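Local coordinates for Slr0280 protein (Synechocystis sp., PDB 5H3K) that is of unknown function but carries a phosphodiester glycosidase (NAGPA-like) domain, which suggests that it may hydrolyse a sugar phosphodiester bond, at residues 154-159 / 165-170; 358-363 / 382-387. All coordinates share one frame; numbering follows the deposited sequence.

Contact 1. Residues 154-159 / 165-170; sequences LTVRDG and ERVVLE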
loop_
_atom_site.group_PDB
_atom_site.type_symbol
_atom_site.label_atom_id
_atom_site.label_comp_id
_atom_site.label_asym_id
_atom_site.label_seq_id
_atom_site.Cartn_x
_atom_site.Cartn_y
_atom_site.Cartn_z
ATOM N N LEU A 154 -24.021 -2.931 29.487
ATOM C CA LEU A 154 -24.823 -2.673 30.689
ATOM C C LEU A 154 -25.097 -1.187 30.914
ATOM O O LEU A 154 -26.214 -0.801 31.259
ATOM C CB LEU A 154 -24.142 -3.292 31.914
ATOM C CG LEU A 154 -23.813 -4.779 31.745
ATOM C CD1 LEU A 154 -22.959 -5.298 32.900
ATOM C CD2 LEU A 154 -25.089 -5.600 31.591
ATOM N N THR A 155 -24.078 -0.354 30.728
ATOM C CA THR A 155 -24.248 1.094 30.824
ATOM C C THR A 155 -23.389 1.800 29.780
ATOM O O THR A 155 -22.409 1.237 29.290
ATOM C CB THR A 155 -23.847 1.637 32.218
ATOM O OG1 THR A 155 -22.478 1.313 32.475
ATOM C CG2 THR A 155 -24.713 1.039 33.321
ATOM N N VAL A 156 -23.762 3.031 29.451
ATOM C CA VAL A 156 -22.945 3.892 28.612
ATOM C C VAL A 156 -22.781 5.217 29.349
ATOM O O VAL A 156 -23.772 5.851 29.709
ATOM C CB VAL A 156 -23.584 4.129 27.228
ATOM C CG1 VAL A 156 -22.690 5.016 26.379
ATOM C CG2 VAL A 156 -23.835 2.816 26.521
ATOM N N ARG A 157 -21.536 5.602 29.627
ATOM C CA ARG A 157 -21.244 6.849 30.342
ATOM C C ARG A 157 -20.247 7.663 29.536
ATOM O O ARG A 157 -19.436 7.086 28.814
ATOM C CB ARG A 157 -20.651 6.546 31.727
ATOM C CG ARG A 157 -21.563 5.721 32.644
ATOM C CD ARG A 157 -22.767 6.536 33.113
ATOM N NE ARG A 157 -23.714 5.735 33.890
ATOM C CZ ARG A 157 -24.861 5.257 33.413
ATOM N NH1 ARG A 157 -25.223 5.504 32.157
ATOM N NH2 ARG A 157 -25.658 4.539 34.197
ATOM N N ASP A 158 -20.295 8.990 29.642
ATOM C CA ASP A 158 -19.292 9.824 28.971
ATOM C C ASP A 158 -18.809 10.961 29.863
ATOM O O ASP A 158 -19.463 11.289 30.842
ATOM C CB ASP A 158 -19.807 10.361 27.622
ATOM C CG ASP A 158 -20.924 11.392 27.770
ATOM O OD1 ASP A 158 -22.083 11.069 27.427
ATOM O OD2 ASP A 158 -20.645 12.534 28.201
ATOM N N GLY A 159 -17.661 11.547 29.532
ATOM C CA GLY A 159 -17.112 12.651 30.311
ATOM C C GLY A 159 -15.976 13.380 29.612
ATOM O O GLY A 159 -15.288 12.802 28.764
ATOM N N GLU A 165 -12.752 13.854 24.907
ATOM C CA GLU A 165 -13.867 13.235 25.613
ATOM C C GLU A 165 -13.767 11.723 25.590
ATOM O O GLU A 165 -13.145 11.138 24.697
ATOM C CB GLU A 165 -15.204 13.664 25.014
ATOM C CG GLU A 165 -15.577 15.109 25.277
ATOM C CD GLU A 165 -16.853 15.498 24.558
ATOM O OE1 GLU A 165 -16.761 16.195 23.522
ATOM O OE2 GLU A 165 -17.941 15.088 25.021
ATOM N N ARG A 166 -14.402 11.092 26.565
ATOM C CA ARG A 166 -14.325 9.649 26.711
ATOM C C ARG A 166 -15.717 9.069 26.817
ATOM O O ARG A 166 -16.579 9.619 27.505
ATOM C CB ARG A 166 -13.513 9.300 27.960
ATOM C CG ARG A 166 -13.724 7.888 28.471
ATOM C CD ARG A 166 -12.709 7.577 29.566
ATOM N NE ARG A 166 -11.372 7.368 29.008
ATOM C CZ ARG A 166 -10.257 7.281 29.724
ATOM N NH1 ARG A 166 -10.302 7.414 31.044
ATOM N NH2 ARG A 166 -9.096 7.072 29.114
ATOM N N VAL A 167 -15.949 7.967 26.113
ATOM C CA VAL A 167 -17.186 7.220 26.256
ATOM C C VAL A 167 -16.825 5.840 26.789
ATOM O O VAL A 167 -15.911 5.188 26.281
ATOM C CB VAL A 167 -17.924 7.082 24.909
ATOM C CG1 VAL A 167 -19.173 6.225 25.064
ATOM C CG2 VAL A 167 -18.275 8.459 24.364
ATOM N N VAL A 168 -17.525 5.396 27.824
ATOM C CA VAL A 168 -17.232 4.099 28.419
ATOM C C VAL A 168 -18.438 3.176 28.306
ATOM O O VAL A 168 -19.538 3.519 28.754
ATOM C CB VAL A 168 -16.817 4.240 29.905
ATOM C CG1 VAL A 168 -16.646 2.869 30.551
ATOM C CG2 VAL A 168 -15.537 5.063 30.029
ATOM N N LEU A 169 -18.246 2.020 27.675
ATOM C CA LEU A 169 -19.283 0.999 27.658
ATOM C C LEU A 169 -18.932 -0.067 28.685
ATOM O O LEU A 169 -17.952 -0.793 28.497
ATOM C CB LEU A 169 -19.372 0.325 26.290
ATOM C CG LEU A 169 -20.064 0.987 25.106
ATOM C CD1 LEU A 169 -19.954 2.481 25.132
ATOM C CD2 LEU A 169 -19.417 0.460 23.849
ATOM N N GLU A 170 -19.719 -0.173 29.759
ATOM C CA GLU A 170 -19.566 -1.298 30.683
ATOM C C GLU A 170 -20.201 -2.548 30.082
ATOM O O GLU A 170 -21.332 -2.508 29.584
ATOM C CB GLU A 170 -20.173 -1.002 32.065
ATOM C CG GLU A 170 -20.068 -2.214 33.015
ATOM C CD GLU A 170 -20.488 -1.912 34.446
ATOM O OE1 GLU A 170 -20.436 -0.729 34.852
ATOM O OE2 GLU A 170 -20.857 -2.866 35.170
HETATM O O HOH W 1 -20.269 2.880 31.332
HETATM O O HOH W 2 -18.483 14.142 27.676
#
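Arg-157 and Val-168 exchange two backbone hydrogen bonds: Val-168 N gives a nearly straight bond (174°) to Arg-157 O at 2.7 Å, while Arg-157 N returns one to Val-168 O. Gly-159 and Arg-166 form the next hydrogen-bonded pair. At the non-hydrogen-bonded pair Asp-158/Val-167, between these two, Asp-158 CA lies 3.1 Å from Arg-166 O in a CA-H...O contact. Leu-154 N hydrogen-bonds to Glu-170 O at 2.7 Å, and Thr-155 OG1 lies 3.3 Å from Glu-170 CB. On the face that carries Val-156, Val-167 and Leu-169, with Asp-158 near its end, Val-156 CG1 touches Leu-169 CD1 and Val-167 CG1, each at 3.9 Å. With CG1 anti to the backbone N (chi1 -179°), Val-156 lies alongside Leu-169 and meets Val-167 obliquely; beta-branched residues such as these valines favour extended chain. The two strands form a beta hairpin at one margin of a four-stranded antiparallel sheet, strand 153-161 outermost and strand 164-171 paired with strand 258-264. Tyr-227 of strand 226-232 packs on Val-156 and Val-167, and its OH is hydrogen-bonded to Asp-158 OD1. On the more polar face of Thr-155, Arg-157 and Val-168, a water donates to Val-168 O at 2.8 Å and is hydrogen-bonded to Thr-155 OG1. The guanidinium of Arg-157 folds back, one face over Thr-155 CB, and its NH1 bonds Val-156 O from above the carbonyl plane. A second water donates to Asp-158 OD2 (2.7 Å) and Glu-165 OE2, probably easing repulsion between the carboxylates. Glu-165 OE1 is held by Ile-225 N, and Arg-166 NE salt-bridges Asp-262.

Contact 2. Residues 358-363 / 382-387; sequences QNWRSG and GRLSLS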
loop_
_atom_site.group_PDB
_atom_site.type_symbol
_atom_site.label_atom_id
_atom_site.label_comp_id
_atom_site.label_asym_id
_atom_site.label_seq_id
_atom_site.Cartn_x
_atom_site.Cartn_y
_atom_site.Cartn_z
ATOM N N GLN A 358 13.580 -7.091 -15.180
ATOM C CA GLN A 358 13.924 -6.472 -16.466
ATOM C C GLN A 358 12.760 -6.358 -17.444
ATOM O O GLN A 358 12.963 -6.148 -18.637
ATOM C CB GLN A 358 15.115 -7.175 -17.140
ATOM C CG GLN A 358 16.436 -7.039 -16.384
ATOM C CD GLN A 358 17.657 -7.347 -17.255
ATOM O OE1 GLN A 358 17.660 -7.101 -18.464
ATOM N NE2 GLN A 358 18.702 -7.876 -16.633
ATOM N N ASN A 359 11.549 -6.503 -16.931
ATOM C CA ASN A 359 10.332 -6.350 -17.722
ATOM C C ASN A 359 9.647 -5.013 -17.408
ATOM O O ASN A 359 9.184 -4.783 -16.284
ATOM C CB ASN A 359 9.383 -7.514 -17.412
ATOM C CG ASN A 359 8.124 -7.476 -18.245
ATOM O OD1 ASN A 359 8.166 -7.205 -19.448
ATOM N ND2 ASN A 359 6.986 -7.738 -17.605
ATOM N N TRP A 360 9.571 -4.133 -18.402
ATOM C CA TRP A 360 9.029 -2.792 -18.184
ATOM C C TRP A 360 7.519 -2.748 -18.343
ATOM O O TRP A 360 6.987 -2.880 -19.448
ATOM C CB TRP A 360 9.706 -1.793 -19.127
ATOM C CG TRP A 360 11.116 -1.546 -18.709
ATOM C CD1 TRP A 360 12.180 -2.383 -18.878
ATOM C CD2 TRP A 360 11.612 -0.398 -18.005
ATOM N NE1 TRP A 360 13.315 -1.820 -18.328
ATOM C CE2 TRP A 360 12.993 -0.603 -17.791
ATOM C CE3 TRP A 360 11.021 0.776 -17.532
ATOM C CZ2 TRP A 360 13.798 0.338 -17.124
ATOM C CZ3 TRP A 360 11.821 1.709 -16.880
ATOM C CH2 TRP A 360 13.190 1.489 -16.688
ATOM N N ARG A 361 6.832 -2.565 -17.227
ATOM C CA ARG A 361 5.377 -2.492 -17.228
ATOM C C ARG A 361 4.913 -1.092 -17.635
ATOM O O ARG A 361 3.863 -0.936 -18.260
ATOM C CB ARG A 361 4.837 -2.844 -15.845
ATOM C CG ARG A 361 5.230 -4.239 -15.346
ATOM C CD ARG A 361 4.440 -5.351 -16.038
ATOM N NE ARG A 361 2.987 -5.160 -15.984
ATOM C CZ ARG A 361 2.180 -5.693 -15.062
ATOM N NH1 ARG A 361 2.672 -6.443 -14.077
ATOM N NH2 ARG A 361 0.869 -5.464 -15.115
ATOM N N SER A 362 5.695 -0.078 -17.271
ATOM C CA SER A 362 5.373 1.308 -17.589
ATOM C C SER A 362 6.666 2.111 -17.649
ATOM O O SER A 362 7.560 1.888 -16.849
ATOM C CB SER A 362 4.437 1.876 -16.527
ATOM O OG SER A 362 3.944 3.140 -16.950
ATOM N N GLY A 363 6.800 3.013 -18.610
ATOM C CA GLY A 363 8.064 3.719 -18.762
ATOM C C GLY A 363 8.163 4.975 -17.914
ATOM O O GLY A 363 7.139 5.518 -17.489
ATOM N N GLY A 382 17.539 8.179 -8.094
ATOM C CA GLY A 382 17.956 9.215 -9.021
ATOM C C GLY A 382 16.773 9.708 -9.805
ATOM O O GLY A 382 15.651 9.301 -9.538
ATOM N N ARG A 383 17.020 10.584 -10.769
ATOM C CA ARG A 383 15.955 11.065 -11.637
ATOM C C ARG A 383 16.097 10.338 -12.962
ATOM O O ARG A 383 17.087 10.507 -13.678
ATOM C CB ARG A 383 16.041 12.579 -11.788
ATOM C CG ARG A 383 15.896 13.271 -10.431
ATOM C CD ARG A 383 15.724 14.774 -10.569
ATOM N NE ARG A 383 15.509 15.418 -9.267
ATOM C CZ ARG A 383 16.483 15.802 -8.440
ATOM N NH1 ARG A 383 17.757 15.604 -8.757
ATOM N NH2 ARG A 383 16.180 16.383 -7.288
ATOM N N LEU A 384 15.109 9.503 -13.266
ATOM C CA LEU A 384 15.255 8.484 -14.289
ATOM C C LEU A 384 14.656 8.889 -15.637
ATOM O O LEU A 384 13.544 9.412 -15.721
ATOM C CB LEU A 384 14.618 7.179 -13.795
ATOM C CG LEU A 384 14.462 6.034 -14.797
ATOM C CD1 LEU A 384 15.832 5.479 -15.171
ATOM C CD2 LEU A 384 13.563 4.959 -14.191
ATOM N N SER A 385 15.401 8.644 -16.702
ATOM C CA SER A 385 14.815 8.714 -18.037
ATOM C C SER A 385 15.251 7.488 -18.829
ATOM O O SER A 385 16.265 6.861 -18.526
ATOM C CB SER A 385 15.189 10.013 -18.752
ATOM O OG SER A 385 16.589 10.086 -18.923
ATOM N N LEU A 386 14.459 7.130 -19.829
ATOM C CA LEU A 386 14.759 5.956 -20.632
ATOM C C LEU A 386 14.588 6.373 -22.070
ATOM O O LEU A 386 13.596 7.008 -22.407
ATOM C CB LEU A 386 13.775 4.834 -20.311
ATOM C CG LEU A 386 13.808 3.612 -21.232
ATOM C CD1 LEU A 386 15.074 2.808 -20.980
ATOM C CD2 LEU A 386 12.555 2.745 -21.051
ATOM N N SER A 387 15.558 6.065 -22.918
ATOM C CA SER A 387 15.343 6.248 -24.346
ATOM C C SER A 387 15.568 4.917 -25.038
ATOM O O SER A 387 16.475 4.163 -24.677
ATOM C CB SER A 387 16.246 7.342 -24.927
ATOM O OG SER A 387 17.606 6.970 -24.870
#
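Trp-360 meets Leu-384 and Leu-386 with two different parts of its indole, in a small apolar cluster within a mixed beta-sheet. Strands 359-362 and 379-392 both belong to that sheet but do not pair with each other, and no hydrogen bond joins the two segments. Leu-386 CD2 sits over one face of the ring, 4.2 Å above the plane and offset toward the rim, nearest to Trp-360 CE3. Leu-384 CD2 instead approaches the edge, close to the ring plane. A broad indole can serve both leucines at once, and their branched ends supply methyls to its face and its edge. The more enclosed side is around Leu-384, which is buried and also packs on Pro-364, Phe-492 and Trp-355; Trp-355 stacks on the ring of Trp-360 as well. Leu-386 and Trp-360 are partly exposed, and the leucine shares Ser-487 and Leu-403 with the indole. Across the segments the packing is light, with just 147 Å² buried. Next in the chain after Trp-360, a classic beta bulge sets Arg-361 and Ser-362 both opposite Val-354, where the chain turns its corner. The edge contact runs from Trp-360 CH2, at the far end of the six-membered ring, to Leu-384 CD2 at 4.3 Å.

Contact 1 and contact 2 lie on opposite sides of the chain's centre, with their own centres 56 Å apart and nearest atoms about 43 Å apart, so neither packs against the other. They follow one another along the chain, contact 1 closing before contact 2 opens. The former is peripheral, about 35 Å from the chain's centre; the latter lies about 21 Å from it. They also join the fold differently: 154-159 and 165-170 are neighbouring strands bonded through their backbones, whereas 358-363 and 382-387 meet through side chains alone. With no active site established for this protein, neither contact can be tied to catalysis.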